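Matching sites in oxidized polyvinyl alcohol hydrolase from Sphingopyxis, a protein that hydrolyses beta-diketones such as 4,6-nonanedione and oxidized polyvinyl alcohol, in the second step of polyvinyl alcohol degradation (PDB 3WLA (chain A, 1.90 Å), residues W111-D116 and I161-T166), and in its relative oxidized polyvinyl alcohol hydrolase from Pseudomonas sp. (PDB 3WL6 (chain B, 1.60 Å), residues W126-E131 and I176-T181). Both blocks share one frame: the second was fitted to the first on N, CA, C and O of the twelve residues, RMSD 0.16 Å. Numbering follows each deposited sequence.

Structure 1 (3WLA). With SO4 (sulfate ion), chain C.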
loop_
_atom_site.group_PDB
_atom_site.type_symbol
_atom_site.label_atom_id
_atom_site.label_comp_id
_atom_site.label_asym_id
_atom_site.label_seq_id
_atom_site.Cartn_x
_atom_site.Cartn_y
_atom_site.Cartn_z
ATOM N N TRP A 111 2.752 -13.427 5.026
ATOM C CA TRP A 111 3.707 -12.730 5.901
ATOM C C TRP A 111 2.869 -12.123 7.021
ATOM O O TRP A 111 1.753 -11.629 6.789
ATOM C CB TRP A 111 4.420 -11.623 5.072
ATOM C CG TRP A 111 5.768 -11.133 5.584
ATOM C CD1 TRP A 111 6.155 -9.808 5.891
ATOM C CD2 TRP A 111 6.932 -11.930 5.770
ATOM N NE1 TRP A 111 7.481 -9.774 6.239
ATOM C CE2 TRP A 111 7.986 -11.051 6.179
ATOM C CE3 TRP A 111 7.199 -13.311 5.632
ATOM C CZ2 TRP A 111 9.282 -11.525 6.451
ATOM C CZ3 TRP A 111 8.492 -13.771 5.897
ATOM C CH2 TRP A 111 9.505 -12.889 6.299
ATOM N N ASN A 112 3.416 -12.147 8.227
ATOM C CA ASN A 112 2.672 -11.689 9.358
ATOM C C ASN A 112 2.331 -10.183 9.525
ATOM O O ASN A 112 1.290 -9.864 10.058
ATOM C CB ASN A 112 3.362 -12.178 10.644
ATOM C CG ASN A 112 2.397 -12.269 11.829
ATOM O OD1 ASN A 112 1.242 -12.593 11.650
ATOM N ND2 ASN A 112 2.875 -12.017 13.021
ATOM N N PRO A 113 3.198 -9.259 9.107
ATOM C CA PRO A 113 2.776 -7.853 9.346
ATOM C C PRO A 113 1.382 -7.387 8.921
ATOM O O PRO A 113 0.675 -6.701 9.691
ATOM C CB PRO A 113 3.870 -7.037 8.663
ATOM C CG PRO A 113 5.090 -7.924 8.751
ATOM C CD PRO A 113 4.499 -9.317 8.428
ATOM N N TRP A 114 0.999 -7.744 7.698
ATOM C CA TRP A 114 -0.301 -7.336 7.171
ATOM C C TRP A 114 -0.883 -8.519 6.460
ATOM O O TRP A 114 -0.132 -9.314 5.889
ATOM C CB TRP A 114 -0.191 -6.180 6.135
ATOM C CG TRP A 114 0.263 -4.840 6.714
ATOM C CD1 TRP A 114 1.489 -4.237 6.559
ATOM C CD2 TRP A 114 -0.518 -3.957 7.517
ATOM N NE1 TRP A 114 1.507 -3.039 7.215
ATOM C CE2 TRP A 114 0.295 -2.825 7.809
ATOM C CE3 TRP A 114 -1.829 -4.003 8.024
ATOM C CZ2 TRP A 114 -0.166 -1.729 8.591
ATOM C CZ3 TRP A 114 -2.292 -2.910 8.812
ATOM C CH2 TRP A 114 -1.448 -1.786 9.085
ATOM N N ASN A 115 -2.223 -8.619 6.502
ATOM C CA ASN A 115 -2.955 -9.699 5.841
ATOM C C ASN A 115 -2.914 -9.259 4.364
ATOM O O ASN A 115 -3.935 -8.822 3.807
ATOM C CB ASN A 115 -4.411 -9.717 6.302
ATOM C CG ASN A 115 -4.588 -10.178 7.763
ATOM O OD1 ASN A 115 -5.660 -9.999 8.339
ATOM N ND2 ASN A 115 -3.562 -10.802 8.343
ATOM N N ASP A 116 -1.730 -9.361 3.756
ATOM C CA ASP A 116 -1.550 -8.886 2.396
ATOM C C ASP A 116 -1.495 -9.860 1.242
ATOM O O ASP A 116 -1.347 -9.442 0.119
ATOM C CB ASP A 116 -0.317 -7.971 2.323
ATOM C CG ASP A 116 0.973 -8.672 2.785
ATOM O OD1 ASP A 116 1.089 -9.921 2.623
ATOM O OD2 ASP A 116 1.881 -7.963 3.300
ATOM N N ILE A 161 5.274 1.090 2.685
ATOM C CA ILE A 161 6.593 0.592 2.348
ATOM C C ILE A 161 6.665 -0.913 2.642
ATOM O O ILE A 161 6.150 -1.382 3.664
ATOM C CB ILE A 161 7.657 1.389 3.148
ATOM C CG1 ILE A 161 9.049 0.799 2.910
ATOM C CG2 ILE A 161 7.364 1.304 4.715
ATOM C CD1 ILE A 161 9.535 0.717 1.396
ATOM N N SER A 162 7.236 -1.694 1.713
ATOM C CA SER A 162 7.433 -3.134 1.926
ATOM C C SER A 162 6.111 -3.897 2.235
ATOM O O SER A 162 5.206 -3.865 1.410
ATOM C CB SER A 162 8.489 -3.297 3.058
ATOM O OG SER A 162 8.977 -4.645 3.143
ATOM N N ALA A 163 5.976 -4.600 3.365
ATOM C CA ALA A 163 4.693 -5.279 3.632
ATOM C C ALA A 163 3.538 -4.240 3.533
ATOM O O ALA A 163 2.439 -4.565 3.098
ATOM C CB ALA A 163 4.712 -5.953 5.053
ATOM N N GLY A 164 3.802 -2.987 3.908
ATOM C CA GLY A 164 2.766 -1.980 3.794
ATOM C C GLY A 164 2.439 -1.652 2.327
ATOM O O GLY A 164 1.331 -1.264 2.015
ATOM N N GLY A 165 3.418 -1.791 1.434
ATOM C CA GLY A 165 3.149 -1.538 0.009
ATOM C C GLY A 165 2.383 -2.745 -0.530
ATOM O O GLY A 165 1.490 -2.610 -1.358
ATOM N N THR A 166 2.709 -3.929 -0.008
ATOM C CA THR A 166 2.019 -5.181 -0.400
ATOM C C THR A 166 0.526 -5.079 -0.024
ATOM O O THR A 166 -0.387 -5.402 -0.819
ATOM C CB THR A 166 2.584 -6.404 0.329
ATOM O OG1 THR A 166 4.007 -6.497 0.097
ATOM C CG2 THR A 166 1.896 -7.704 -0.225
HETATM S S SO4 C . 10.605 -3.721 6.240
HETATM O O1 SO4 C . 9.435 -4.450 5.729
HETATM O O2 SO4 C . 10.218 -2.945 7.451
HETATM O O3 SO4 C . 11.609 -4.666 6.666
HETATM O O4 SO4 C . 11.186 -2.824 5.238
HETATM O O HOH W 1 4.564 -8.314 2.234
#

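Structure 2 (3WL6).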
loop_
_atom_site.group_PDB
_atom_site.type_symbol
_atom_site.label_atom_id
_atom_site.label_comp_id
_atom_site.label_asym_id
_atom_site.label_seq_id
_atom_site.Cartn_x
_atom_site.Cartn_y
_atom_site.Cartn_z
ATOM N N TRP B 126 2.687 -13.408 4.914
ATOM C CA TRP B 126 3.640 -12.663 5.755
ATOM C C TRP B 126 2.862 -12.054 6.928
ATOM O O TRP B 126 1.793 -11.474 6.726
ATOM C CB TRP B 126 4.258 -11.593 4.853
ATOM C CG TRP B 126 5.527 -11.065 5.343
ATOM C CD1 TRP B 126 5.837 -9.747 5.564
ATOM C CD2 TRP B 126 6.679 -11.825 5.712
ATOM N NE1 TRP B 126 7.116 -9.650 6.058
ATOM C CE2 TRP B 126 7.656 -10.909 6.157
ATOM C CE3 TRP B 126 6.982 -13.198 5.708
ATOM C CZ2 TRP B 126 8.918 -11.321 6.598
ATOM C CZ3 TRP B 126 8.238 -13.611 6.146
ATOM C CH2 TRP B 126 9.189 -12.671 6.585
ATOM N N ASN B 127 3.411 -12.126 8.146
ATOM C CA ASN B 127 2.669 -11.689 9.331
ATOM C C ASN B 127 2.358 -10.203 9.615
ATOM O O ASN B 127 1.401 -9.922 10.332
ATOM C CB ASN B 127 3.346 -12.296 10.587
ATOM C CG ASN B 127 2.371 -12.504 11.740
ATOM O OD1 ASN B 127 1.206 -12.939 11.541
ATOM N ND2 ASN B 127 2.824 -12.196 12.964
ATOM N N PRO B 128 3.116 -9.237 9.048
ATOM C CA PRO B 128 2.787 -7.829 9.361
ATOM C C PRO B 128 1.375 -7.352 9.009
ATOM O O PRO B 128 0.758 -6.583 9.768
ATOM C CB PRO B 128 3.831 -7.019 8.566
ATOM C CG PRO B 128 4.999 -7.945 8.449
ATOM C CD PRO B 128 4.359 -9.344 8.261
ATOM N N TRP B 129 0.903 -7.752 7.814
ATOM C CA TRP B 129 -0.425 -7.387 7.345
ATOM C C TRP B 129 -1.011 -8.599 6.649
ATOM O O TRP B 129 -0.274 -9.489 6.228
ATOM C CB TRP B 129 -0.388 -6.237 6.306
ATOM C CG TRP B 129 0.296 -4.977 6.773
ATOM C CD1 TRP B 129 1.577 -4.573 6.458
ATOM C CD2 TRP B 129 -0.245 -3.956 7.616
ATOM N NE1 TRP B 129 1.848 -3.362 7.042
ATOM C CE2 TRP B 129 0.756 -2.957 7.760
ATOM C CE3 TRP B 129 -1.462 -3.780 8.258
ATOM C CZ2 TRP B 129 0.565 -1.806 8.530
ATOM C CZ3 TRP B 129 -1.659 -2.644 9.026
ATOM C CH2 TRP B 129 -0.642 -1.665 9.158
ATOM N N PHE B 130 -2.341 -8.631 6.538
ATOM C CA PHE B 130 -3.029 -9.709 5.809
ATOM C C PHE B 130 -2.987 -9.243 4.350
ATOM O O PHE B 130 -3.966 -8.736 3.769
ATOM C CB PHE B 130 -4.458 -9.846 6.347
ATOM C CG PHE B 130 -4.505 -10.192 7.817
ATOM C CD1 PHE B 130 -3.974 -11.407 8.270
ATOM C CD2 PHE B 130 -5.047 -9.307 8.755
ATOM C CE1 PHE B 130 -3.983 -11.724 9.636
ATOM C CE2 PHE B 130 -5.056 -9.609 10.112
ATOM C CZ PHE B 130 -4.527 -10.815 10.569
ATOM N N GLU B 131 -1.809 -9.421 3.767
ATOM C CA GLU B 131 -1.542 -8.889 2.445
ATOM C C GLU B 131 -1.319 -9.827 1.284
ATOM O O GLU B 131 -1.054 -9.354 0.173
ATOM C CB GLU B 131 -0.373 -7.854 2.524
ATOM C CG GLU B 131 0.839 -8.170 3.454
ATOM C CD GLU B 131 1.978 -8.960 2.821
ATOM O OE1 GLU B 131 1.730 -10.036 2.271
ATOM O OE2 GLU B 131 3.143 -8.515 2.894
ATOM N N ILE B 176 5.119 1.078 2.813
ATOM C CA ILE B 176 6.411 0.569 2.379
ATOM C C ILE B 176 6.552 -0.936 2.628
ATOM O O ILE B 176 6.086 -1.433 3.646
ATOM C CB ILE B 176 7.542 1.309 3.189
ATOM C CG1 ILE B 176 8.933 0.762 2.825
ATOM C CG2 ILE B 176 7.310 1.129 4.707
ATOM C CD1 ILE B 176 9.287 0.959 1.339
ATOM N N SER B 177 7.163 -1.658 1.688
ATOM C CA SER B 177 7.469 -3.076 1.905
ATOM C C SER B 177 6.189 -3.842 2.121
ATOM O O SER B 177 5.321 -3.744 1.285
ATOM C CB SER B 177 8.409 -3.216 3.104
ATOM O OG SER B 177 9.004 -4.504 3.132
ATOM N N SER B 178 6.055 -4.569 3.231
ATOM C CA SER B 178 4.800 -5.305 3.470
ATOM C C SER B 178 3.591 -4.349 3.439
ATOM O O SER B 178 2.462 -4.753 3.074
ATOM C CB SER B 178 4.903 -6.037 4.822
ATOM O OG SER B 178 3.758 -6.834 5.054
ATOM N N GLY B 179 3.801 -3.093 3.857
ATOM C CA GLY B 179 2.743 -2.092 3.791
ATOM C C GLY B 179 2.447 -1.725 2.344
ATOM O O GLY B 179 1.323 -1.315 2.037
ATOM N N GLY B 180 3.455 -1.828 1.483
ATOM C CA GLY B 180 3.260 -1.582 0.050
ATOM C C GLY B 180 2.463 -2.745 -0.538
ATOM O O GLY B 180 1.605 -2.560 -1.397
ATOM N N THR B 181 2.752 -3.956 -0.074
ATOM C CA THR B 181 2.015 -5.136 -0.532
ATOM C C THR B 181 0.573 -5.001 -0.103
ATOM O O THR B 181 -0.341 -5.268 -0.884
ATOM C CB THR B 181 2.642 -6.388 0.090
ATOM O OG1 THR B 181 4.056 -6.329 -0.111
ATOM C CG2 THR B 181 2.081 -7.707 -0.554
HETATM O O HOH W 2 5.368 -8.233 1.417
#

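Structure 1 (3WLA)
Ala163 packs by its methyl group against three side chains of the loop 111-116, which follows strand 81-85 of this alpha/beta-hydrolase and covers the start of helix 163-174. The apolar contacts are with Pro113, whose CB lies 3.9 Å from Ala163 CB, with the edge of the Trp111 ring, and with the Trp114 ring, whose CD1 is 3.9 Å from Ala163 CB. Asp116 crosses Thr166, CG standing 3.3 Å from Thr166 CG2; chi1 of 58° brings the carboxylate to the helix. Asp116 OD2 lies 3.9 Å from Ala163 CB, without a hydrogen bond. A water donates to Asp116 OD2 (2.9 Å) and also bonds Thr166 OG1, itself bonded to Glu188 N, while Asp116 OD1 is held by Tyr190. Ser162, probably the nucleophile on its elbow, bonds His285 and also a sulfate oxygen, SO4 O1, at 2.6 Å from its OG.

Structure 2 (3WL6)
Ser178 reaches between three side chains of the loop 126-131, its OG anti to the backbone N (chi1 -176°). The hydroxyl lies 3.5 Å from Pro128 CB and meets the edge of the Trp126 ring, while Ser178 CB is 4.0 Å from CD1 of the Trp129 ring. Glu131 crosses Thr181, CD standing 3.6 Å from Thr181 CG2; its chain bends at chi2 (89°), which turns the carboxylate toward the start of helix 178-189. Among the polar contacts, Ser178 OG donates to Glu131 OE2 at 2.8 Å, on the anti side and 24° out of the carboxylate plane. A water donates to the same Glu131 OE2 (2.7 Å) and also bonds Thr181 OG1, itself bonded to Glu203 N, while Glu131 OE1 is held by Tyr205. Ser177, probably the nucleophile on its elbow, bonds His303.

How the two compare
Asn115(A) corresponds to Phe130(B), an amide against an aromatic ring. At the next position Asp116(A) stands against Glu131(B), one methylene longer. The CB atoms coincide within the error, and CG of Asp116(A) and CG of Glu131(B) lie 0.8 Å apart. OD2 of Asp116(A) falls near CD of Glu131(B), 1.1 Å apart after superposition. OE2 of Glu131(B) therefore extends beyond Asp116(A), to a place 1.6 Å apart from that of water 1. Ala163(A) stands where Ser178(B) does, again with coinciding CB atoms, and OG of Ser178(B) has no counterpart in Ala163(A). The last two exchanges work together: Ser178(B) OG bonds Glu131(B) OE2 at 2.8 Å, a direct link between loop and helix that Ala163(A), with no polar side-chain atom, cannot make. This may tie the loop more firmly to the helix. The compared CA atoms coincide within the error, and Ser162(A) and Ser177(B), and Thr166(A) and Thr181(B), keep their side-chain places within the error. Asp116(A) touches Thr166(A) and Glu131(B) touches Thr181(B); Ala163(A) touches the Trp114(A) ring and Ser178(B) the Trp129(B) ring. A sulfate is modelled beside Ser162(A) alone.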